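Local coordinates for protein BsaWI endonuclease (Geobacillus stearothermophilus, PDB 4ZSF) that probably cuts double-stranded DNA as a restriction endonuclease of the PD-(D/E)XK superfamily, at residues F187-I192 against N218-M223; L146-R151 against G160-K165; A249-E254 against W267-K272. All blocks are in the same frame, centred on the assembly; numbering follows the deposited sequence.

Interaction 1 of 3, residues F187-I192 against N218-M223; sequences FWSVAI and NGWHGM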
loop_
_atom_site.group_PDB
_atom_site.type_symbol
_atom_site.label_atom_id
_atom_site.label_comp_id
_atom_site.label_asym_id
_atom_site.label_seq_id
_atom_site.Cartn_x
_atom_site.Cartn_y
_atom_site.Cartn_z
ATOM N N PHE A 187 21.334 -18.064 1.095
ATOM C CA PHE A 187 22.002 -16.764 0.875
ATOM C C PHE A 187 22.161 -16.054 2.221
ATOM O O PHE A 187 21.321 -16.217 3.126
ATOM C CB PHE A 187 21.180 -15.873 -0.041
ATOM C CG PHE A 187 21.134 -16.383 -1.481
ATOM C CD1 PHE A 187 20.135 -17.269 -1.903
ATOM C CD2 PHE A 187 22.105 -15.958 -2.402
ATOM C CE1 PHE A 187 20.114 -17.739 -3.247
ATOM C CE2 PHE A 187 22.066 -16.426 -3.721
ATOM C CZ PHE A 187 21.102 -17.293 -4.128
ATOM N N TRP A 188 23.198 -15.211 2.300
ATOM C CA TRP A 188 23.298 -14.258 3.434
ATOM C C TRP A 188 22.116 -13.334 3.366
ATOM O O TRP A 188 21.852 -12.765 2.307
ATOM C CB TRP A 188 24.585 -13.495 3.283
ATOM C CG TRP A 188 24.988 -12.683 4.470
ATOM C CD1 TRP A 188 24.891 -13.032 5.810
ATOM C CD2 TRP A 188 25.602 -11.389 4.417
ATOM N NE1 TRP A 188 25.455 -12.018 6.563
ATOM C CE2 TRP A 188 25.890 -11.010 5.735
ATOM C CE3 TRP A 188 25.957 -10.519 3.359
ATOM C CZ2 TRP A 188 26.527 -9.785 6.036
ATOM C CZ3 TRP A 188 26.575 -9.319 3.652
ATOM C CH2 TRP A 188 26.816 -8.939 4.990
ATOM N N SER A 189 21.396 -13.155 4.472
ATOM C CA SER A 189 20.209 -12.310 4.395
ATOM C C SER A 189 20.284 -11.267 5.492
ATOM O O SER A 189 20.261 -11.596 6.678
ATOM C CB SER A 189 18.908 -13.135 4.538
ATOM O OG SER A 189 17.787 -12.269 4.451
ATOM N N VAL A 190 20.414 -10.008 5.109
ATOM C CA VAL A 190 20.569 -8.996 6.152
ATOM C C VAL A 190 19.710 -7.780 5.931
ATOM O O VAL A 190 19.107 -7.614 4.862
ATOM C CB VAL A 190 22.065 -8.532 6.278
ATOM C CG1 VAL A 190 22.945 -9.710 6.734
ATOM C CG2 VAL A 190 22.548 -7.944 4.949
ATOM N N ALA A 191 19.630 -6.932 6.966
ATOM C CA ALA A 191 18.841 -5.702 6.831
ATOM C C ALA A 191 19.692 -4.551 7.319
ATOM O O ALA A 191 20.484 -4.734 8.265
ATOM C CB ALA A 191 17.611 -5.784 7.634
ATOM N N ILE A 192 19.515 -3.372 6.707
ATOM C CA ILE A 192 20.231 -2.144 7.138
ATOM C C ILE A 192 19.130 -1.179 7.433
ATOM O O ILE A 192 18.244 -0.974 6.566
ATOM C CB ILE A 192 21.156 -1.657 6.010
ATOM C CG1 ILE A 192 22.299 -2.674 5.837
ATOM C CG2 ILE A 192 21.747 -0.246 6.334
ATOM C CD1 ILE A 192 23.205 -2.426 4.589
ATOM N N ASN A 218 15.642 -16.760 14.340
ATOM C CA ASN A 218 16.052 -15.432 13.890
ATOM C C ASN A 218 15.479 -15.115 12.484
ATOM O O ASN A 218 15.283 -16.032 11.663
ATOM C CB ASN A 218 17.582 -15.298 13.885
ATOM C CG ASN A 218 18.280 -16.455 13.163
ATOM O OD1 ASN A 218 18.164 -17.596 13.593
ATOM N ND2 ASN A 218 18.986 -16.163 12.051
ATOM N N GLY A 219 15.195 -13.838 12.212
ATOM C CA GLY A 219 14.526 -13.486 10.960
ATOM C C GLY A 219 15.525 -13.094 9.883
ATOM O O GLY A 219 15.199 -13.063 8.663
ATOM N N TRP A 220 16.762 -12.816 10.327
ATOM C CA TRP A 220 17.892 -12.376 9.489
ATOM C C TRP A 220 19.174 -12.990 10.031
ATOM O O TRP A 220 19.205 -13.362 11.190
ATOM C CB TRP A 220 18.085 -10.826 9.466
ATOM C CG TRP A 220 16.938 -10.079 8.759
ATOM C CD1 TRP A 220 16.939 -9.647 7.459
ATOM C CD2 TRP A 220 15.682 -9.715 9.311
ATOM N NE1 TRP A 220 15.754 -9.060 7.177
ATOM C CE2 TRP A 220 14.962 -9.063 8.296
ATOM C CE3 TRP A 220 15.081 -9.874 10.578
ATOM C CZ2 TRP A 220 13.655 -8.597 8.480
ATOM C CZ3 TRP A 220 13.770 -9.387 10.770
ATOM C CH2 TRP A 220 13.084 -8.747 9.727
ATOM N N HIS A 221 20.226 -13.020 9.212
ATOM C CA HIS A 221 21.554 -13.331 9.707
ATOM C C HIS A 221 22.074 -12.188 10.551
ATOM O O HIS A 221 22.805 -12.387 11.530
ATOM C CB HIS A 221 22.530 -13.611 8.533
ATOM C CG HIS A 221 22.261 -14.934 7.892
ATOM N ND1 HIS A 221 21.945 -15.074 6.565
ATOM C CD2 HIS A 221 22.234 -16.189 8.419
ATOM C CE1 HIS A 221 21.764 -16.350 6.285
ATOM N NE2 HIS A 221 21.911 -17.053 7.400
ATOM N N GLY A 222 21.714 -10.989 10.138
ATOM C CA GLY A 222 22.243 -9.812 10.814
ATOM C C GLY A 222 21.378 -8.600 10.443
ATOM O O GLY A 222 20.857 -8.500 9.330
ATOM N N MET A 223 21.258 -7.699 11.404
ATOM C CA MET A 223 20.525 -6.457 11.248
ATOM C C MET A 223 21.548 -5.366 11.591
ATOM O O MET A 223 22.198 -5.461 12.650
ATOM C CB MET A 223 19.311 -6.449 12.189
ATOM C CG MET A 223 18.685 -5.095 12.372
ATOM S SD MET A 223 17.743 -4.628 10.898
ATOM C CE MET A 223 16.355 -5.769 10.985
#

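Interaction 2 of 3, residues L146-R151 against G160-K165; sequences LYITVR and GCIQSK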
loop_
_atom_site.group_PDB
_atom_site.type_symbol
_atom_site.label_atom_id
_atom_site.label_comp_id
_atom_site.label_asym_id
_atom_site.label_seq_id
_atom_site.Cartn_x
_atom_site.Cartn_y
_atom_site.Cartn_z
ATOM N N LEU A 146 18.733 -4.431 -2.256
ATOM C CA LEU A 146 20.110 -4.507 -2.691
ATOM C C LEU A 146 20.566 -5.966 -2.712
ATOM O O LEU A 146 20.028 -6.791 -1.980
ATOM C CB LEU A 146 21.008 -3.743 -1.732
ATOM C CG LEU A 146 20.716 -2.246 -1.573
ATOM C CD1 LEU A 146 21.600 -1.631 -0.412
ATOM C CD2 LEU A 146 21.090 -1.629 -2.908
ATOM N N TYR A 147 21.582 -6.261 -3.508
ATOM C CA TYR A 147 22.205 -7.584 -3.518
ATOM C C TYR A 147 23.718 -7.409 -3.369
ATOM O O TYR A 147 24.256 -6.324 -3.686
ATOM C CB TYR A 147 21.900 -8.333 -4.809
ATOM C CG TYR A 147 20.440 -8.715 -4.906
ATOM C CD1 TYR A 147 19.994 -9.913 -4.373
ATOM C CD2 TYR A 147 19.512 -7.830 -5.458
ATOM C CE1 TYR A 147 18.634 -10.277 -4.466
ATOM C CE2 TYR A 147 18.137 -8.161 -5.544
ATOM C CZ TYR A 147 17.720 -9.392 -5.029
ATOM O OH TYR A 147 16.377 -9.792 -5.147
ATOM N N ILE A 148 24.414 -8.449 -2.912
ATOM C CA ILE A 148 25.876 -8.286 -2.797
ATOM C C ILE A 148 26.546 -9.461 -3.485
ATOM O O ILE A 148 26.090 -10.628 -3.374
ATOM C CB ILE A 148 26.321 -8.097 -1.329
ATOM C CG1 ILE A 148 27.846 -7.864 -1.226
ATOM C CG2 ILE A 148 25.842 -9.263 -0.396
ATOM C CD1 ILE A 148 28.291 -7.341 0.218
ATOM N N THR A 149 27.664 -9.180 -4.164
ATOM C CA THR A 149 28.366 -10.204 -4.909
ATOM C C THR A 149 29.802 -10.337 -4.488
ATOM O O THR A 149 30.375 -9.403 -3.857
ATOM C CB THR A 149 28.410 -9.910 -6.420
ATOM O OG1 THR A 149 29.231 -8.757 -6.649
ATOM C CG2 THR A 149 27.021 -9.658 -7.007
ATOM N N VAL A 150 30.400 -11.463 -4.866
ATOM C CA VAL A 150 31.835 -11.691 -4.603
ATOM C C VAL A 150 32.451 -12.266 -5.869
ATOM O O VAL A 150 31.785 -13.025 -6.590
ATOM C CB VAL A 150 32.067 -12.652 -3.423
ATOM C CG1 VAL A 150 31.439 -14.054 -3.737
ATOM C CG2 VAL A 150 33.547 -12.772 -3.145
ATOM N N ARG A 151 33.695 -11.859 -6.169
ATOM C CA ARG A 151 34.400 -12.338 -7.327
ATOM C C ARG A 151 35.282 -13.515 -6.938
ATOM O O ARG A 151 36.019 -13.456 -5.970
ATOM C CB ARG A 151 35.208 -11.171 -7.939
ATOM C CG ARG A 151 35.981 -11.501 -9.172
ATOM C CD ARG A 151 36.168 -10.231 -10.031
ATOM N NE ARG A 151 34.991 -10.000 -10.869
ATOM C CZ ARG A 151 34.869 -10.450 -12.113
ATOM N NH1 ARG A 151 35.879 -11.106 -12.670
ATOM N NH2 ARG A 151 33.757 -10.226 -12.807
ATOM N N GLY A 160 24.447 -12.613 -1.277
ATOM C CA GLY A 160 23.652 -12.048 -0.193
ATOM C C GLY A 160 22.510 -11.171 -0.702
ATOM O O GLY A 160 22.604 -10.607 -1.817
ATOM N N CYS A 161 21.431 -11.134 0.091
ATOM C CA CYS A 161 20.207 -10.373 -0.179
ATOM C C CYS A 161 20.050 -9.370 0.968
ATOM O O CYS A 161 20.204 -9.724 2.149
ATOM C CB CYS A 161 19.001 -11.329 -0.179
ATOM S SG CYS A 161 19.099 -12.623 -1.424
ATOM N N ILE A 162 19.766 -8.119 0.635
ATOM C CA ILE A 162 19.792 -7.047 1.609
ATOM C C ILE A 162 18.508 -6.215 1.554
ATOM O O ILE A 162 18.077 -5.755 0.473
ATOM C CB ILE A 162 20.991 -6.086 1.315
ATOM C CG1 ILE A 162 22.327 -6.864 1.387
ATOM C CG2 ILE A 162 20.933 -4.841 2.239
ATOM C CD1 ILE A 162 23.468 -6.098 0.620
ATOM N N GLN A 163 17.898 -6.012 2.718
ATOM C CA GLN A 163 16.737 -5.100 2.848
ATOM C C GLN A 163 17.241 -3.809 3.414
ATOM O O GLN A 163 17.974 -3.826 4.373
ATOM C CB GLN A 163 15.692 -5.702 3.740
ATOM C CG GLN A 163 15.102 -7.006 3.071
ATOM C CD GLN A 163 14.170 -7.780 4.000
ATOM O OE1 GLN A 163 14.198 -7.611 5.220
ATOM N NE2 GLN A 163 13.297 -8.572 3.412
ATOM N N SER A 164 16.880 -2.666 2.835
ATOM C CA SER A 164 17.485 -1.439 3.361
ATOM C C SER A 164 16.403 -0.423 3.552
ATOM O O SER A 164 16.007 0.173 2.560
ATOM C CB SER A 164 18.580 -0.890 2.418
ATOM O OG SER A 164 18.028 -0.344 1.217
ATOM N N LYS A 165 15.973 -0.237 4.817
ATOM C CA LYS A 165 14.767 0.493 5.222
ATOM C C LYS A 165 15.043 1.786 5.971
ATOM O O LYS A 165 15.929 1.825 6.835
ATOM C CB LYS A 165 13.940 -0.408 6.111
ATOM C CG LYS A 165 13.512 -1.718 5.403
ATOM C CD LYS A 165 13.075 -1.466 3.932
ATOM C CE LYS A 165 12.861 -2.802 3.180
ATOM N NZ LYS A 165 12.523 -2.608 1.737
#

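Interaction 3 of 3, residues A249-E254 against W267-K272; sequences AREAAE and WKAGQK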
loop_
_atom_site.group_PDB
_atom_site.type_symbol
_atom_site.label_atom_id
_atom_site.label_comp_id
_atom_site.label_asym_id
_atom_site.label_seq_id
_atom_site.Cartn_x
_atom_site.Cartn_y
_atom_site.Cartn_z
ATOM N N ALA A 249 30.366 -9.175 5.786
ATOM C CA ALA A 249 30.253 -9.571 4.357
ATOM C C ALA A 249 31.481 -10.400 3.943
ATOM O O ALA A 249 31.355 -11.333 3.130
ATOM C CB ALA A 249 30.141 -8.361 3.454
ATOM N N ARG A 250 32.661 -10.024 4.431
ATOM C CA ARG A 250 33.881 -10.809 4.117
ATOM C C ARG A 250 33.735 -12.274 4.531
ATOM O O ARG A 250 34.118 -13.232 3.798
ATOM C CB ARG A 250 35.102 -10.203 4.825
ATOM C CG ARG A 250 35.505 -8.857 4.220
ATOM C CD ARG A 250 36.617 -8.250 5.089
ATOM N NE ARG A 250 37.862 -8.992 4.896
ATOM C CZ ARG A 250 38.956 -8.803 5.616
ATOM N NH1 ARG A 250 38.924 -7.936 6.619
ATOM N NH2 ARG A 250 40.079 -9.485 5.330
ATOM N N GLU A 251 33.210 -12.432 5.748
ATOM C CA GLU A 251 33.067 -13.754 6.311
ATOM C C GLU A 251 31.944 -14.530 5.615
ATOM O O GLU A 251 32.081 -15.728 5.378
ATOM C CB GLU A 251 32.795 -13.695 7.814
ATOM C CG GLU A 251 32.937 -15.099 8.407
ATOM C CD GLU A 251 32.640 -15.164 9.910
ATOM O OE1 GLU A 251 32.305 -14.116 10.531
ATOM O OE2 GLU A 251 32.740 -16.285 10.453
ATOM N N ALA A 252 30.830 -13.853 5.349
ATOM C CA ALA A 252 29.703 -14.472 4.654
ATOM C C ALA A 252 30.141 -14.964 3.259
ATOM O O ALA A 252 29.765 -16.082 2.826
ATOM C CB ALA A 252 28.560 -13.449 4.520
ATOM N N ALA A 253 30.901 -14.128 2.551
ATOM C CA ALA A 253 31.284 -14.507 1.159
ATOM C C ALA A 253 32.142 -15.786 1.198
ATOM O O ALA A 253 31.969 -16.715 0.370
ATOM C CB ALA A 253 32.029 -13.349 0.424
ATOM N N GLU A 254 33.049 -15.823 2.158
ATOM C CA GLU A 254 33.939 -16.960 2.315
ATOM C C GLU A 254 33.120 -18.231 2.542
ATOM O O GLU A 254 33.311 -19.256 1.874
ATOM C CB GLU A 254 34.894 -16.697 3.487
ATOM C CG GLU A 254 35.517 -17.973 4.116
ATOM C CD GLU A 254 36.504 -18.695 3.196
ATOM O OE1 GLU A 254 37.109 -18.026 2.321
ATOM O OE2 GLU A 254 36.667 -19.945 3.354
ATOM N N TRP A 267 23.541 -19.744 10.604
ATOM C CA TRP A 267 24.834 -19.085 10.369
ATOM C C TRP A 267 24.881 -17.747 11.118
ATOM O O TRP A 267 23.916 -16.979 11.126
ATOM C CB TRP A 267 25.076 -18.844 8.880
ATOM C CG TRP A 267 26.452 -18.245 8.576
ATOM C CD1 TRP A 267 27.591 -18.964 8.279
ATOM C CD2 TRP A 267 26.827 -16.865 8.570
ATOM N NE1 TRP A 267 28.651 -18.090 8.069
ATOM C CE2 TRP A 267 28.201 -16.799 8.231
ATOM C CE3 TRP A 267 26.116 -15.662 8.775
ATOM C CZ2 TRP A 267 28.906 -15.573 8.108
ATOM C CZ3 TRP A 267 26.820 -14.413 8.645
ATOM C CH2 TRP A 267 28.186 -14.390 8.305
ATOM N N LYS A 268 26.001 -17.454 11.762
ATOM C CA LYS A 268 26.148 -16.153 12.376
ATOM C C LYS A 268 27.602 -15.692 12.239
ATOM O O LYS A 268 28.489 -16.522 12.344
ATOM C CB LYS A 268 25.729 -16.256 13.865
ATOM C CG LYS A 268 25.932 -14.920 14.608
ATOM C CD LYS A 268 25.316 -14.929 16.023
ATOM C CE LYS A 268 25.840 -13.727 16.908
ATOM N NZ LYS A 268 25.393 -13.864 18.342
ATOM N N ALA A 269 27.837 -14.396 12.019
ATOM C CA ALA A 269 29.183 -13.880 11.843
ATOM C C ALA A 269 29.997 -13.993 13.126
ATOM O O ALA A 269 29.429 -13.908 14.221
ATOM C CB ALA A 269 29.108 -12.421 11.415
ATOM N N GLY A 270 31.306 -14.192 12.992
ATOM C CA GLY A 270 32.212 -14.005 14.113
ATOM C C GLY A 270 32.256 -15.142 15.096
ATOM O O GLY A 270 32.721 -14.933 16.241
ATOM N N GLN A 271 31.817 -16.328 14.685
ATOM C CA GLN A 271 31.707 -17.469 15.619
ATOM C C GLN A 271 32.856 -18.485 15.489
ATOM O O GLN A 271 32.910 -19.479 16.252
ATOM C CB GLN A 271 30.381 -18.217 15.418
ATOM C CG GLN A 271 29.167 -17.316 15.503
ATOM C CD GLN A 271 29.094 -16.562 16.831
ATOM O OE1 GLN A 271 28.922 -17.186 17.894
ATOM N NE2 GLN A 271 29.228 -15.219 16.792
ATOM N N LYS A 272 33.756 -18.262 14.526
ATOM C CA LYS A 272 34.728 -19.314 14.179
ATOM C C LYS A 272 35.830 -19.385 15.238
ATOM O O LYS A 272 36.315 -18.344 15.701
ATOM C CB LYS A 272 35.335 -19.083 12.793
ATOM C CG LYS A 272 34.373 -19.268 11.621
ATOM C CD LYS A 272 35.184 -19.318 10.333
ATOM C CE LYS A 272 34.330 -19.521 9.099
ATOM N NZ LYS A 272 33.566 -18.286 8.849
ATOM O OXT LYS A 272 36.241 -20.480 15.662
HETATM O O HOH W 1 31.043 -17.242 12.025
HETATM O O HOH W 2 34.323 -15.924 12.889
#

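Interaction 1 of 3, residues F187-I192 against N218-M223
H221 keeps CG anti to its own carbonyl carbon (chi1 -73°), while W188 has CG anti to its backbone N (chi1 -168°); across the contact W188 CD1 meets H221 CB at 3.7 Å. Both belong to a beta-alpha-beta unit of the PD-(D/E)XK core, in which strand 188-193 leads through helix 202-209 to the parallel strand 222-226. Just ahead of the paired residues, H221 ties the two segments by ring and backbone. S189 N donates to H221 ND1 (2.9 Å, 156° at the hydrogen) nearly in the ring plane, and H221 N returns a bond to S189 O, also 2.9 Å. Histidine suits the place because its other nitrogen, NE2, bonds N264 O, fixing the ring's rotation from both ends; F187 O lies in the ring plane, 3.2 Å from H221 CE1. An alanine here would probably leave S189 N and N264 O without these partners and open a gap where the imidazole meets the ring of F263 edge-to-face. The ladder then takes over, with A191 N bonded to G222 O at 3.1 Å. G222 N is buried without a polar partner. W220, whose NE1 is bonded to Q163 OE1, places its indole beside strand 188-193, with S189 O at its edge. The methyl of A191, small enough to fit, makes a CH-pi contact over a face: A191 CB lies 4.1 Å from the centroid of the five-membered ring of W220.

Interaction 2 of 3, residues L146-R151 against G160-K165
I148 and G160 meet in a tightly packed part of the hairpin. I148 CG2 sits between its backbone N and carbonyl carbon and comes within 3.5 Å of G160 CA. Any beta carbon at G160 would run into that methyl, so glycine lets the strands stay paired here. I148 N bonds G160 O at 3.0 Å, the donor standing above the carbonyl plane; the return bond from G160 N is weak. Two residues along, L146 and I162 form the other hydrogen-bonded pair, with I162 N to L146 O at 2.9 Å. Their beta carbons lie 3.8 Å apart on the face shared with I148, and I162 CD1 reaches 4.0 Å from I148 CB, giving a run of branched aliphatic groups; F245 of helix 243-258 packs on I148 and I162. On the other face Y147 and C161 form the non-hydrogen-bonded pair. The sulfur lies obliquely beside the phenol ring, C161 SG being 3.9 Å from Y147 CE1, and helix 129-140 packs against both residues.

Contact is looser toward the ends. L146 CD1 touches S164 OG only at 4.1 Å, and R151, at the far end of its strand, carries its charge on the exposed side. D145, just before strand 146-152, bonds S164 N and forms a salt bridge with K165. Such a hairpin, close to the bound DNA, is typical of the PD-(D/E)XK core, and D145 and K165 would fit its signature acid and lysine.

Interaction 3 of 3, residues A249-E254 against W267-K272
E251 reaches from its helix to the C-terminal tail, where its carboxylate gathers the backbone of 268-272. CG stands anti to the backbone N (chi1 -169°), and the extended chain of glutamate gives the reach needed. On the way, E251 CG touches W267 CZ2 at 4.1 Å. OE1 accepts G270 N at 2.7 Å through its syn lone pair. The positive phi of G270 (79°) favours glycine by itself. OE2 uses its anti lone pair for K272 NZ, a salt bridge of 2.7 Å made tip to tip. One water carries OE2 on to K268 O and Q271 N, and a second water joins it to K272 N. Surrounded by these donors, the carboxylate is likely to stay ionised. Next in sequence, A252 offers only a methyl, and that small size lets the indole of W267 come close to the helix: W267 CZ2 lies 3.7 Å from A252 CA, and W267 CH2 lies 3.9 Å from A252 CB. D255, one residue beyond the segment, receives both W267 NE1 and K272 NZ, so the lysine bridges two acids of one helix. Helix 243-258 thus has the tail along one flank, while its small A249, A252 and A253 pack against strands 188-193, 155-165 and 108-112 of the sheet.

From the N terminus, interaction 2 comes first, closing the short hairpin loop between strands 146-152 and 155-165. The chain then passes through helix 172-184 to strand 188-193, where interaction 1 closes the longer crossover that returns by helix 202-209. Interaction 3 follows, closing the turn back from helix 243-258 to the C-terminal tail. The three are in series; none nests in or crosses another. Strands 155-165 and 188-193 are sheet neighbours, so 160-165 and 187-192 join interactions 2 and 1 directly, with a probable hydrogen bond from I192 N to Q163 O. Interaction 3 packs on both other contacts: V150 meets A253, and W188 meets W267.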